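Local structure of glutamine cyclotransferase (Tannerella forsythia, 6QRO) at residues A214-E219 with K244-A249; I204-V209 with L270-Y275; V48-A53 with K86-N91. The protein probably converts N-terminal glutamine of peptides to pyroglutamate, as a zinc-binding glutaminyl cyclase of type II built on the fold of the M28 peptidases. All blocks are in the same frame, centred on the assembly; numbering follows the deposited sequence.

Interaction 1 (A214-E219 with K244-A249); sequences ATFYKE and KYFINA
The rings of Phe216 and Phe246 meet edge to face: CD2 of Phe216 stands over one face of Phe246, off towards its rim, with the ring planes turned 60° apart and the centroids separated by 5.4 Å. On the other side of the paired backbones, Ile247 lays its CG2 methyl over a face of the Tyr217 ring, a CH-pi contact with CG2 3.8 Å from the ring centroid. Thr215 O lies in plane at that ring's edge, the Ala249 methyl packs against Tyr217 CD2 and CE2, and Ala214 O sits at the edge of the Tyr245 ring. The CD1 methyl of Ile247 presses on Thr215 CB, tighter than usual at 3.5 Å. Phe216 N donates to Tyr245 O at 2.8 Å, and Ile247 N to Phe216 O at 3.0 Å. Past the inverse gamma turn at Asn248, Ala249 O accepts Lys218 N at 2.9 Å. The extended Lys218 gives NZ to Asn248 OD1 and a salt bridge to Glu231. The short parallel strands 216-218 and 246-247, joined through helices 220-225 and 227-239, form a beta-alpha-beta crossover. Both phenylalanines reach Ile272 of strand 269-273; helix 299-314 packs on Phe216 and Tyr245, and Trp234 of helix 227-239 meets Phe246 edge to face.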
ATOM      1  N   ALA A 214     -10.274 -10.474   6.301  1.00 15.16           N
ATOM      2  CA  ALA A 214     -10.070  -9.040   6.466  1.00 15.76           C
ATOM      3  C   ALA A 214     -11.385  -8.261   6.385  1.00 15.52           C
ATOM      4  O   ALA A 214     -12.307  -8.618   5.648  1.00 16.79           O
ATOM      5  CB  ALA A 214      -9.076  -8.529   5.416  1.00 17.05           C
ATOM      6  N   THR A 215     -11.470  -7.205   7.188  1.00 15.10           N
ATOM      7  CA  THR A 215     -12.614  -6.305   7.222  1.00 14.32           C
ATOM      8  C   THR A 215     -12.061  -4.895   7.241  1.00 13.80           C
ATOM      9  O   THR A 215     -11.336  -4.527   8.167  1.00 13.76           O
ATOM     10  CB  THR A 215     -13.532  -6.552   8.441  1.00 14.37           C
ATOM     11  OG1 THR A 215     -12.814  -6.360   9.670  1.00 15.87           O
ATOM     12  CG2 THR A 215     -14.177  -7.930   8.413  1.00 13.57           C
ATOM     13  N   PHE A 216     -12.410  -4.104   6.233  1.00 15.36           N
ATOM     14  CA  PHE A 216     -11.883  -2.746   6.099  1.00 15.11           C
ATOM     15  C   PHE A 216     -12.947  -1.786   6.614  1.00 16.25           C
ATOM     16  O   PHE A 216     -13.935  -1.498   5.930  1.00 16.57           O
ATOM     17  CB  PHE A 216     -11.490  -2.440   4.654  1.00 14.55           C
ATOM     18  CG  PHE A 216     -10.645  -3.500   4.028  1.00 14.61           C
ATOM     19  CD1 PHE A 216      -9.398  -3.800   4.542  1.00 12.40           C
ATOM     20  CD2 PHE A 216     -11.101  -4.214   2.935  1.00 17.73           C
ATOM     21  CE1 PHE A 216      -8.613  -4.778   3.969  1.00 13.21           C
ATOM     22  CE2 PHE A 216     -10.313  -5.207   2.359  1.00 16.09           C
ATOM     23  CZ  PHE A 216      -9.067  -5.485   2.881  1.00 15.56           C
ATOM     24  N   TYR A 217     -12.734  -1.290   7.832  1.00 14.55           N
ATOM     25  CA  TYR A 217     -13.574  -0.240   8.367  1.00 14.96           C
ATOM     26  C   TYR A 217     -13.134   1.098   7.798  1.00 15.18           C
ATOM     27  O   TYR A 217     -12.044   1.234   7.240  1.00 15.03           O
ATOM     28  CB  TYR A 217     -13.493  -0.194   9.896  1.00 15.72           C
ATOM     29  CG  TYR A 217     -14.118  -1.354  10.635  1.00 15.75           C
ATOM     30  CD1 TYR A 217     -13.683  -2.660  10.445  1.00 16.00           C
ATOM     31  CD2 TYR A 217     -15.124  -1.131  11.562  1.00 17.22           C
ATOM     32  CE1 TYR A 217     -14.242  -3.708  11.146  1.00 14.86           C
ATOM     33  CE2 TYR A 217     -15.683  -2.162  12.269  1.00 16.80           C
ATOM     34  CZ  TYR A 217     -15.246  -3.447  12.058  1.00 18.36           C
ATOM     35  OH  TYR A 217     -15.834  -4.465  12.770  1.00 20.04           O
ATOM     36  N   LYS A 218     -14.002   2.096   7.942  1.00 15.20           N
ATOM     37  CA  LYS A 218     -13.694   3.441   7.475  1.00 15.33           C
ATOM     38  C   LYS A 218     -12.724   4.068   8.461  1.00 17.77           C
ATOM     39  O   LYS A 218     -13.059   4.253   9.634  1.00 17.64           O
ATOM     40  CB  LYS A 218     -14.962   4.286   7.360  1.00 15.41           C
ATOM     41  CG  LYS A 218     -16.079   3.652   6.532  1.00 16.21           C
ATOM     42  CD  LYS A 218     -17.313   4.570   6.474  1.00 16.89           C
ATOM     43  CE  LYS A 218     -18.284   4.177   5.365  1.00 15.63           C
ATOM     44  NZ  LYS A 218     -19.602   4.874   5.456  1.00 14.03           N
ATOM     45  N   GLU A 219     -11.511   4.344   7.995  1.00 17.64           N
ATOM     46  CA  GLU A 219     -10.443   4.860   8.833  1.00 18.77           C
ATOM     47  C   GLU A 219     -10.659   6.348   9.099  1.00 18.59           C
ATOM     48  O   GLU A 219     -11.108   7.087   8.219  1.00 19.71           O
ATOM     49  CB  GLU A 219      -9.108   4.591   8.130  1.00 18.79           C
ATOM     50  CG  GLU A 219      -7.852   4.805   8.929  1.00 16.22           C
ATOM     51  CD  GLU A 219      -7.389   6.224   8.826  1.00 19.01           C
ATOM     52  OE1 GLU A 219      -6.829   6.739   9.813  1.00 19.69           O
ATOM     53  OE2 GLU A 219      -7.593   6.828   7.748  1.00 16.32           O
ATOM     54  N   LYS A 244     -19.447  -7.249   2.939  1.00 20.22           N
ATOM     55  CA  LYS A 244     -18.862  -8.061   3.997  1.00 16.60           C
ATOM     56  C   LYS A 244     -17.392  -7.737   4.199  1.00 17.26           C
ATOM     57  O   LYS A 244     -16.845  -8.049   5.263  1.00 22.57           O
ATOM     58  CB  LYS A 244     -19.002  -9.556   3.699  1.00 16.58           C
ATOM     59  CG  LYS A 244     -18.025 -10.096   2.641  1.00 16.95           C
ATOM     60  CD  LYS A 244     -18.263 -11.586   2.416  1.00 17.55           C
ATOM     61  CE  LYS A 244     -16.967 -12.363   2.552  1.00 18.43           C
ATOM     62  NZ  LYS A 244     -17.154 -13.807   2.299  1.00 16.41           N
ATOM     63  N   TYR A 245     -16.743  -7.129   3.202  1.00 17.93           N
ATOM     64  CA  TYR A 245     -15.355  -6.691   3.292  1.00 14.64           C
ATOM     65  C   TYR A 245     -15.239  -5.232   3.705  1.00 17.17           C
ATOM     66  O   TYR A 245     -14.537  -4.918   4.670  1.00 17.60           O
ATOM     67  CB  TYR A 245     -14.645  -6.903   1.951  1.00 11.85           C
ATOM     68  CG  TYR A 245     -14.458  -8.362   1.667  1.00 15.66           C
ATOM     69  CD1 TYR A 245     -13.522  -9.092   2.369  1.00 15.14           C
ATOM     70  CD2 TYR A 245     -15.232  -9.022   0.718  1.00 16.04           C
ATOM     71  CE1 TYR A 245     -13.353 -10.428   2.146  1.00 15.48           C
ATOM     72  CE2 TYR A 245     -15.051 -10.373   0.478  1.00 13.94           C
ATOM     73  CZ  TYR A 245     -14.112 -11.062   1.198  1.00 13.23           C
ATOM     74  OH  TYR A 245     -13.923 -12.399   1.007  1.00 13.18           O
ATOM     75  N   PHE A 246     -15.966  -4.346   3.032  1.00 15.54           N
ATOM     76  CA  PHE A 246     -15.936  -2.917   3.321  1.00 16.10           C
ATOM     77  C   PHE A 246     -17.063  -2.668   4.308  1.00 19.32           C
ATOM     78  O   PHE A 246     -18.240  -2.631   3.940  1.00 22.58           O
ATOM     79  CB  PHE A 246     -16.075  -2.099   2.043  1.00 17.28           C
ATOM     80  CG  PHE A 246     -14.852  -2.166   1.157  1.00 16.91           C
ATOM     81  CD1 PHE A 246     -14.558  -3.320   0.432  1.00 21.01           C
ATOM     82  CD2 PHE A 246     -13.984  -1.095   1.068  1.00 16.36           C
ATOM     83  CE1 PHE A 246     -13.417  -3.392  -0.370  1.00 19.56           C
ATOM     84  CE2 PHE A 246     -12.850  -1.156   0.260  1.00 14.53           C
ATOM     85  CZ  PHE A 246     -12.570  -2.305  -0.460  1.00 12.87           C
ATOM     86  N   ILE A 247     -16.711  -2.557   5.577  1.00 20.74           N
ATOM     87  CA  ILE A 247     -17.718  -2.486   6.628  1.00 19.19           C
ATOM     88  C   ILE A 247     -18.232  -1.062   6.711  1.00 16.19           C
ATOM     89  O   ILE A 247     -17.465  -0.105   6.596  1.00 18.93           O
ATOM     90  CB  ILE A 247     -17.135  -2.988   7.964  1.00 18.39           C
ATOM     91  CG1 ILE A 247     -17.363  -4.495   8.089  1.00 18.77           C
ATOM     92  CG2 ILE A 247     -17.776  -2.293   9.156  1.00 14.26           C
ATOM     93  CD1 ILE A 247     -16.551  -5.336   7.170  1.00 15.29           C
ATOM     94  N   ASN A 248     -19.547  -0.915   6.868  1.00 20.31           N
ATOM     95  CA  ASN A 248     -20.137   0.411   7.017  1.00 20.54           C
ATOM     96  C   ASN A 248     -20.087   0.795   8.498  1.00 17.64           C
ATOM     97  O   ASN A 248     -21.101   0.915   9.187  1.00 18.52           O
ATOM     98  CB  ASN A 248     -21.566   0.413   6.476  1.00 18.81           C
ATOM     99  CG  ASN A 248     -22.126   1.813   6.301  1.00 20.21           C
ATOM    100  OD1 ASN A 248     -21.500   2.665   5.664  1.00 19.62           O
ATOM    101  ND2 ASN A 248     -23.296   2.066   6.881  1.00 23.12           N
ATOM    102  N   ALA A 249     -18.860   1.016   8.973  1.00 19.44           N
ATOM    103  CA  ALA A 249     -18.600   1.431  10.351  1.00 18.87           C
ATOM    104  C   ALA A 249     -17.188   1.993  10.430  1.00 17.01           C
ATOM    105  O   ALA A 249     -16.323   1.653   9.621  1.00 17.38           O
ATOM    106  CB  ALA A 249     -18.772   0.282  11.354  1.00 15.67           C
TER

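Interaction 2 (I204-V209 with L270-Y275)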
ATOM      1  N   ILE A 204      -6.143   6.682  -3.319  1.00 15.13           N
ATOM      2  CA  ILE A 204      -6.588   5.458  -2.660  1.00 15.27           C
ATOM      3  C   ILE A 204      -5.353   4.677  -2.260  1.00 13.57           C
ATOM      4  O   ILE A 204      -4.577   4.254  -3.126  1.00 13.71           O
ATOM      5  CB  ILE A 204      -7.499   4.608  -3.562  1.00 15.02           C
ATOM      6  CG1 ILE A 204      -8.734   5.401  -3.984  1.00 14.79           C
ATOM      7  CG2 ILE A 204      -7.893   3.319  -2.868  1.00 17.57           C
ATOM      8  CD1 ILE A 204      -9.667   4.620  -4.895  1.00 14.78           C
ATOM      9  N   LEU A 205      -5.173   4.485  -0.959  1.00 12.89           N
ATOM     10  CA  LEU A 205      -4.086   3.676  -0.432  1.00 11.52           C
ATOM     11  C   LEU A 205      -4.610   2.296  -0.063  1.00  9.73           C
ATOM     12  O   LEU A 205      -5.674   2.168   0.546  1.00 12.77           O
ATOM     13  CB  LEU A 205      -3.440   4.347   0.794  1.00 12.87           C
ATOM     14  CG  LEU A 205      -2.480   3.492   1.631  1.00 11.68           C
ATOM     15  CD1 LEU A 205      -1.239   3.128   0.830  1.00  8.38           C
ATOM     16  CD2 LEU A 205      -2.100   4.147   2.964  1.00 11.92           C
ATOM     17  N   LEU A 206      -3.852   1.275  -0.442  1.00  9.13           N
ATOM     18  CA  LEU A 206      -4.115  -0.119  -0.111  1.00 11.10           C
ATOM     19  C   LEU A 206      -3.040  -0.592   0.852  1.00 10.64           C
ATOM     20  O   LEU A 206      -1.848  -0.510   0.539  1.00 11.58           O
ATOM     21  CB  LEU A 206      -4.115  -0.993  -1.368  1.00 11.79           C
ATOM     22  CG  LEU A 206      -5.056  -0.568  -2.487  1.00 14.03           C
ATOM     23  CD1 LEU A 206      -4.984  -1.522  -3.690  1.00 11.06           C
ATOM     24  CD2 LEU A 206      -6.432  -0.609  -1.889  1.00 17.50           C
ATOM     25  N   ASP A 207      -3.455  -1.079   2.017  1.00  9.52           N
ATOM     26  CA  ASP A 207      -2.518  -1.536   3.040  1.00 11.78           C
ATOM     27  C   ASP A 207      -3.097  -2.753   3.742  1.00  9.44           C
ATOM     28  O   ASP A 207      -4.214  -2.691   4.250  1.00 11.58           O
ATOM     29  CB  ASP A 207      -2.227  -0.423   4.052  1.00 10.36           C
ATOM     30  CG  ASP A 207      -1.077  -0.759   4.987  1.00  9.97           C
ATOM     31  OD1 ASP A 207      -0.438  -1.822   4.856  1.00  9.49           O
ATOM     32  OD2 ASP A 207      -0.812   0.063   5.874  1.00 11.69           O
ATOM     33  N   MET A 208      -2.352  -3.856   3.756  1.00 10.76           N
ATOM     34  CA  MET A 208      -2.802  -5.100   4.388  1.00 11.48           C
ATOM     35  C   MET A 208      -4.195  -5.469   3.872  1.00 10.91           C
ATOM     36  O   MET A 208      -5.206  -5.464   4.588  1.00 10.55           O
ATOM     37  CB  MET A 208      -2.744  -5.007   5.916  1.00  9.17           C
ATOM     38  CG  MET A 208      -1.317  -5.227   6.414  1.00 10.77           C
ATOM     39  SD  MET A 208      -0.949  -4.808   8.117  1.00 10.30           S
ATOM     40  CE  MET A 208      -1.127  -3.050   8.122  1.00  8.26           C
ATOM     41  N   VAL A 209      -4.201  -5.778   2.576  1.00 11.53           N
ATOM     42  CA  VAL A 209      -5.429  -5.998   1.827  1.00 12.73           C
ATOM     43  C   VAL A 209      -5.453  -7.417   1.270  1.00 11.16           C
ATOM     44  O   VAL A 209      -6.131  -7.685   0.273  1.00 11.93           O
ATOM     45  CB  VAL A 209      -5.615  -4.951   0.712  1.00 10.40           C
ATOM     46  CG1 VAL A 209      -6.243  -3.692   1.258  1.00  9.91           C
ATOM     47  CG2 VAL A 209      -4.273  -4.610   0.078  1.00  9.25           C
ATOM     48  N   LEU A 270      -7.625   8.174   0.964  1.00 18.64           N
ATOM     49  CA  LEU A 270      -8.281   7.178   1.788  1.00 18.10           C
ATOM     50  C   LEU A 270      -7.347   5.986   1.940  1.00 14.73           C
ATOM     51  O   LEU A 270      -6.444   5.775   1.120  1.00 14.57           O
ATOM     52  CB  LEU A 270      -9.635   6.743   1.174  1.00 15.81           C
ATOM     53  CG  LEU A 270      -9.642   6.032  -0.182  1.00 12.47           C
ATOM     54  CD1 LEU A 270      -9.800   4.530   0.051  1.00 14.09           C
ATOM     55  CD2 LEU A 270     -10.723   6.567  -1.145  1.00 12.22           C
ATOM     56  N   ASP A 271      -7.528   5.251   3.030  1.00 10.92           N
ATOM     57  CA  ASP A 271      -6.749   4.053   3.306  1.00 10.85           C
ATOM     58  C   ASP A 271      -7.705   2.879   3.341  1.00 12.98           C
ATOM     59  O   ASP A 271      -8.691   2.893   4.084  1.00 14.71           O
ATOM     60  CB  ASP A 271      -5.972   4.167   4.623  1.00 13.15           C
ATOM     61  CG  ASP A 271      -4.892   3.102   4.767  1.00 12.33           C
ATOM     62  OD1 ASP A 271      -4.742   2.246   3.860  1.00 12.17           O
ATOM     63  OD2 ASP A 271      -4.147   3.151   5.770  1.00 13.12           O
ATOM     64  N   ILE A 272      -7.464   1.900   2.491  1.00 15.90           N
ATOM     65  CA  ILE A 272      -8.140   0.618   2.598  1.00 15.23           C
ATOM     66  C   ILE A 272      -7.167  -0.241   3.392  1.00 11.44           C
ATOM     67  O   ILE A 272      -6.126  -0.651   2.880  1.00 13.73           O
ATOM     68  CB  ILE A 272      -8.475   0.025   1.228  1.00 14.92           C
ATOM     69  CG1 ILE A 272      -9.263   1.047   0.396  1.00 14.05           C
ATOM     70  CG2 ILE A 272      -9.299  -1.241   1.404  1.00 11.18           C
ATOM     71  CD1 ILE A 272      -9.679   0.559  -1.007  1.00 12.77           C
ATOM     72  N   ILE A 273      -7.463  -0.447   4.672  1.00 13.70           N
ATOM     73  CA  ILE A 273      -6.522  -1.087   5.586  1.00 10.66           C
ATOM     74  C   ILE A 273      -7.314  -1.998   6.492  1.00  9.90           C
ATOM     75  O   ILE A 273      -8.407  -1.640   6.935  1.00 11.95           O
ATOM     76  CB  ILE A 273      -5.689  -0.050   6.400  1.00 13.23           C
ATOM     77  CG1 ILE A 273      -4.790  -0.741   7.431  1.00  9.57           C
ATOM     78  CG2 ILE A 273      -6.562   1.031   7.054  1.00 10.87           C
ATOM     79  CD1 ILE A 273      -3.776   0.184   8.078  1.00 11.84           C
ATOM     80  N   ASN A 274      -6.774  -3.189   6.752  1.00 10.07           N
ATOM     81  CA  ASN A 274      -7.464  -4.111   7.645  1.00 13.80           C
ATOM     82  C   ASN A 274      -7.612  -3.496   9.026  1.00 13.38           C
ATOM     83  O   ASN A 274      -6.657  -2.943   9.580  1.00 17.04           O
ATOM     84  CB  ASN A 274      -6.719  -5.439   7.747  1.00 10.92           C
ATOM     85  CG  ASN A 274      -7.420  -6.422   8.675  1.00 13.76           C
ATOM     86  OD1 ASN A 274      -8.643  -6.638   8.575  1.00 15.57           O
ATOM     87  ND2 ASN A 274      -6.647  -7.057   9.554  1.00 11.06           N
ATOM     88  N   TYR A 275      -8.816  -3.573   9.586  1.00 13.39           N
ATOM     89  CA  TYR A 275      -9.009  -3.196  10.977  1.00 14.74           C
ATOM     90  C   TYR A 275      -9.432  -4.446  11.729  1.00 16.43           C
ATOM     91  O   TYR A 275     -10.486  -5.023  11.425  1.00 14.49           O
ATOM     92  CB  TYR A 275     -10.057  -2.088  11.104  1.00 15.26           C
ATOM     93  CG  TYR A 275     -10.406  -1.686  12.520  1.00 14.04           C
ATOM     94  CD1 TYR A 275      -9.538  -0.894  13.255  1.00 14.01           C
ATOM     95  CD2 TYR A 275     -11.623  -2.024  13.090  1.00 14.29           C
ATOM     96  CE1 TYR A 275      -9.847  -0.490  14.536  1.00 14.56           C
ATOM     97  CE2 TYR A 275     -11.945  -1.616  14.372  1.00 16.31           C
ATOM     98  CZ  TYR A 275     -11.050  -0.846  15.092  1.00 13.85           C
ATOM     99  OH  TYR A 275     -11.357  -0.441  16.377  1.00 13.60           O
TER
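Strands 204-207 and 270-273 form the parallel edge of the central mixed sheet of this M28-type alpha/beta fold, and the first of them leads into Met208, beside the zinc site. Leu205 N donates to Leu270 O, Leu205 O accepts Ile272 N in a nearly straight bond (2.7 Å, 176° at the hydrogen), and Asp207 N closes on Ile272 O. The short axes differ in direction by 22°. One face of the pair is wholly aliphatic: Ile204 lies alongside Leu270, its CG1 3.7 Å from Leu270 CD2, and the Ile272 CD1 methyl rests against both Ile204 CG2 and Leu206 CD2, 3.6 Å from the latter. Helix 227-239 covers Ile204, Leu270 and Ile272, whereas Leu206 packs on helix 132-151. The face bearing Leu205, Asp207, Asp271 and Ile273 is more polar. With CG anti to the backbone N (chi1 -166°), the Asp271 carboxylate lies beside Leu205, OD1 3.4 Å from Leu205 CD2. Beyond the strands, Met208 lies alongside Ile273, its CE methyl 4.2 Å from Ile273 CD1, and also touches the zinc ligand Asp134. Asp207 OD2 and Asp271 OD2 are 4.5 Å apart, close without being hydrogen-bonded to each other, and Asp256 OD2 lies near both. The buried sheet edge thus sets a greasy face against one that gathers a cluster of three acidic side chains.

Interaction 3 (V48-A53 with K86-N91)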
ATOM      1  N   VAL A  48      13.532  -5.584   2.925  1.00 13.40           N
ATOM      2  CA  VAL A  48      14.123  -4.668   3.909  1.00 13.49           C
ATOM      3  C   VAL A  48      15.031  -3.669   3.194  1.00 11.79           C
ATOM      4  O   VAL A  48      15.903  -4.081   2.413  1.00 11.91           O
ATOM      5  CB  VAL A  48      14.919  -5.430   4.985  1.00 12.78           C
ATOM      6  CG1 VAL A  48      15.598  -4.452   5.938  1.00 11.49           C
ATOM      7  CG2 VAL A  48      14.022  -6.367   5.752  1.00 12.20           C
ATOM      8  N   PRO A  49      14.852  -2.362   3.401  1.00 10.93           N
ATOM      9  CA  PRO A  49      15.750  -1.385   2.776  1.00 14.53           C
ATOM     10  C   PRO A  49      17.221  -1.664   3.094  1.00 13.77           C
ATOM     11  O   PRO A  49      17.586  -1.975   4.232  1.00 13.74           O
ATOM     12  CB  PRO A  49      15.269  -0.057   3.362  1.00 13.59           C
ATOM     13  CG  PRO A  49      13.808  -0.294   3.606  1.00 10.55           C
ATOM     14  CD  PRO A  49      13.699  -1.712   4.050  1.00 11.11           C
ATOM     15  N   ASN A  50      18.064  -1.535   2.064  1.00 13.91           N
ATOM     16  CA  ASN A  50      19.514  -1.787   2.099  1.00 13.39           C
ATOM     17  C   ASN A  50      19.868  -3.268   2.024  1.00 16.59           C
ATOM     18  O   ASN A  50      20.947  -3.647   2.491  1.00 18.74           O
ATOM     19  CB  ASN A  50      20.232  -1.163   3.307  1.00 15.68           C
ATOM     20  CG  ASN A  50      20.221   0.362   3.281  1.00 15.60           C
ATOM     21  OD1 ASN A  50      19.878   0.967   2.271  1.00 17.20           O
ATOM     22  ND2 ASN A  50      20.632   0.986   4.384  1.00 14.47           N
ATOM     23  N   THR A  51      18.966  -4.141   1.575  1.00 14.62           N
ATOM     24  CA  THR A  51      19.315  -5.530   1.308  1.00 15.65           C
ATOM     25  C   THR A  51      19.252  -5.786  -0.190  1.00 16.25           C
ATOM     26  O   THR A  51      18.630  -5.033  -0.939  1.00 17.12           O
ATOM     27  CB  THR A  51      18.384  -6.520   2.025  1.00 16.73           C
ATOM     28  OG1 THR A  51      17.037  -6.364   1.548  1.00 14.55           O
ATOM     29  CG2 THR A  51      18.435  -6.301   3.523  1.00 11.16           C
ATOM     30  N   GLU A  52      19.881  -6.879  -0.624  1.00 18.14           N
ATOM     31  CA  GLU A  52      19.833  -7.230  -2.042  1.00 20.41           C
ATOM     32  C   GLU A  52      18.423  -7.647  -2.463  1.00 17.81           C
ATOM     33  O   GLU A  52      17.999  -7.348  -3.581  1.00 16.28           O
ATOM     34  CB  GLU A  52      20.858  -8.324  -2.353  1.00 18.46           C
ATOM     35  CG  GLU A  52      21.080  -8.608  -3.849  1.00 27.89           C
ATOM     36  CD  GLU A  52      21.461  -7.373  -4.693  1.00 27.99           C
ATOM     37  OE1 GLU A  52      21.306  -7.436  -5.934  1.00 22.56           O
ATOM     38  OE2 GLU A  52      21.920  -6.347  -4.140  1.00 36.16           O
ATOM     39  N   ALA A  53      17.700  -8.372  -1.597  1.00 16.59           N
ATOM     40  CA  ALA A  53      16.322  -8.761  -1.901  1.00 13.50           C
ATOM     41  C   ALA A  53      15.446  -7.545  -2.174  1.00 15.56           C
ATOM     42  O   ALA A  53      14.545  -7.592  -3.017  1.00 15.25           O
ATOM     43  CB  ALA A  53      15.734  -9.574  -0.752  1.00 17.41           C
ATOM     44  N   LYS A  86      21.026   5.329   7.456  1.00 18.15           N
ATOM     45  CA  LYS A  86      20.669   5.895   6.157  1.00 19.29           C
ATOM     46  C   LYS A  86      20.081   4.806   5.257  1.00 17.46           C
ATOM     47  O   LYS A  86      20.750   3.810   4.964  1.00 15.52           O
ATOM     48  CB  LYS A  86      21.886   6.542   5.489  1.00 21.54           C
ATOM     49  CG  LYS A  86      22.442   7.774   6.191  1.00 18.35           C
ATOM     50  CD  LYS A  86      21.379   8.859   6.318  1.00 19.98           C
ATOM     51  CE  LYS A  86      21.986  10.206   6.681  1.00 18.83           C
ATOM     52  NZ  LYS A  86      20.983  11.063   7.353  1.00 14.56           N
ATOM     53  N   LEU A  87      18.820   4.983   4.850  1.00 14.13           N
ATOM     54  CA  LEU A  87      18.107   3.994   4.050  1.00 14.31           C
ATOM     55  C   LEU A  87      18.134   4.420   2.584  1.00 16.20           C
ATOM     56  O   LEU A  87      17.670   5.514   2.236  1.00 15.98           O
ATOM     57  CB  LEU A  87      16.669   3.832   4.541  1.00 12.33           C
ATOM     58  CG  LEU A  87      16.578   3.497   6.036  1.00 13.25           C
ATOM     59  CD1 LEU A  87      15.150   3.305   6.478  1.00  9.85           C
ATOM     60  CD2 LEU A  87      17.460   2.306   6.400  1.00 12.45           C
ATOM     61  N   LYS A  88      18.639   3.530   1.731  1.00 13.77           N
ATOM     62  CA  LYS A  88      18.705   3.748   0.289  1.00 17.94           C
ATOM     63  C   LYS A  88      17.375   3.293  -0.293  1.00 16.71           C
ATOM     64  O   LYS A  88      17.201   2.132  -0.680  1.00 14.94           O
ATOM     65  CB  LYS A  88      19.880   2.978  -0.302  1.00 19.99           C
ATOM     66  CG  LYS A  88      21.171   3.212   0.447  1.00 16.10           C
ATOM     67  CD  LYS A  88      21.777   4.570   0.205  1.00 16.80           C
ATOM     68  CE  LYS A  88      23.201   4.598   0.770  1.00 17.67           C
ATOM     69  NZ  LYS A  88      24.268   4.793  -0.261  1.00 21.46           N
ATOM     70  N   ALA A  89      16.436   4.233  -0.360  1.00 17.07           N
ATOM     71  CA  ALA A  89      15.052   3.983  -0.728  1.00 18.54           C
ATOM     72  C   ALA A  89      14.801   4.227  -2.214  1.00 14.28           C
ATOM     73  O   ALA A  89      15.502   5.001  -2.858  1.00 13.59           O
ATOM     74  CB  ALA A  89      14.109   4.862   0.097  1.00 12.70           C
ATOM     75  N   GLN A  90      13.808   3.509  -2.752  1.00 15.03           N
ATOM     76  CA  GLN A  90      13.281   3.719  -4.098  1.00 13.45           C
ATOM     77  C   GLN A  90      11.770   3.889  -3.981  1.00 11.88           C
ATOM     78  O   GLN A  90      11.074   2.939  -3.625  1.00  9.81           O
ATOM     79  CB  GLN A  90      13.595   2.565  -5.060  1.00 14.64           C
ATOM     80  CG  GLN A  90      15.043   2.296  -5.407  1.00 14.71           C
ATOM     81  CD  GLN A  90      15.653   1.129  -4.652  1.00 12.88           C
ATOM     82  OE1 GLN A  90      14.974   0.434  -3.918  1.00 12.72           O
ATOM     83  NE2 GLN A  90      16.934   0.885  -4.883  1.00 15.88           N
ATOM     84  N   ASN A  91      11.270   5.110  -4.207  1.00 12.26           N
ATOM     85  CA  ASN A  91       9.845   5.323  -4.460  1.00 13.41           C
ATOM     86  C   ASN A  91       9.567   5.055  -5.937  1.00 13.93           C
ATOM     87  O   ASN A  91      10.184   5.680  -6.810  1.00 11.79           O
ATOM     88  CB  ASN A  91       9.407   6.744  -4.110  1.00 12.89           C
ATOM     89  CG  ASN A  91       9.467   7.044  -2.607  1.00 11.04           C
ATOM     90  OD1 ASN A  91       9.293   6.167  -1.760  1.00  9.78           O
ATOM     91  ND2 ASN A  91       9.658   8.306  -2.287  1.00 13.43           N
TER
HETATM   92  O   HOH W   1      17.956  -0.225  -0.469  1.00 10.90           O
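A type II beta turn, Val48 to Thr51, brings Pro49 and Asn50 against the beginning of strand 86-96, with the Asn50 and Lys88 CA atoms 5.9 Å apart. Asn50 occupies the third position of the turn with positive phi (79°), and Val48 O accepts from both Thr51 N and Thr51 OG1. A water bridges the two backbones, its oxygen 2.9 Å from Asn50 N, from which it accepts, and donates to Lys88 O. The Asn50 carboxamide supplies the direct polar link. Its CG lies anti to the carbonyl carbon (chi1 -66°), which turns the carboxamide to the strand, and both ends reach it: OD1 accepts Lys88 N at 2.9 Å, while ND2 gives a hydrogen to Lys86 O, also at 2.9 Å and almost exactly in the amide plane. This two-point grip, spanning Leu87, fixes which end of the amide is oxygen and limits its rotation. Lys88 CG passes 3.2 Å from Asn50 OD1 before the chain bends away, and Pro49 CB meets Leu87 CB at 4.3 Å. Thr51 OG1 caps His54 N at the start of helix 52-67, which follows the turn directly. Strand 86-96 pairs antiparallel with strand 71-80, and Leu87 also packs against Leu184 of helix 184-191.

How the interactions relate
Interactions 1 and 2 are contiguous, their centres 10 Å apart. Thr215 joins them, its O 3.0 Å from Tyr275 N and its N 3.2 Å from Asn274 OD1, both probable hydrogen bonds, so the small parallel pair of interaction 1 is tied to the chain leaving strand 269-273. Interaction 2 comes nearest the metal, with the Met208 side chain about 5 Å from the zinc ion; the Phe216 side chain of interaction 1 is about 14 Å from the zinc ion. Interaction 3 reaches the same central sheet as interaction 2, their centres 23 Å apart, and its Pro49 side chain lies about 7 Å from that of the zinc ligand Asp167. Interactions 1 and 3 occupy opposite sides of the chain's centre.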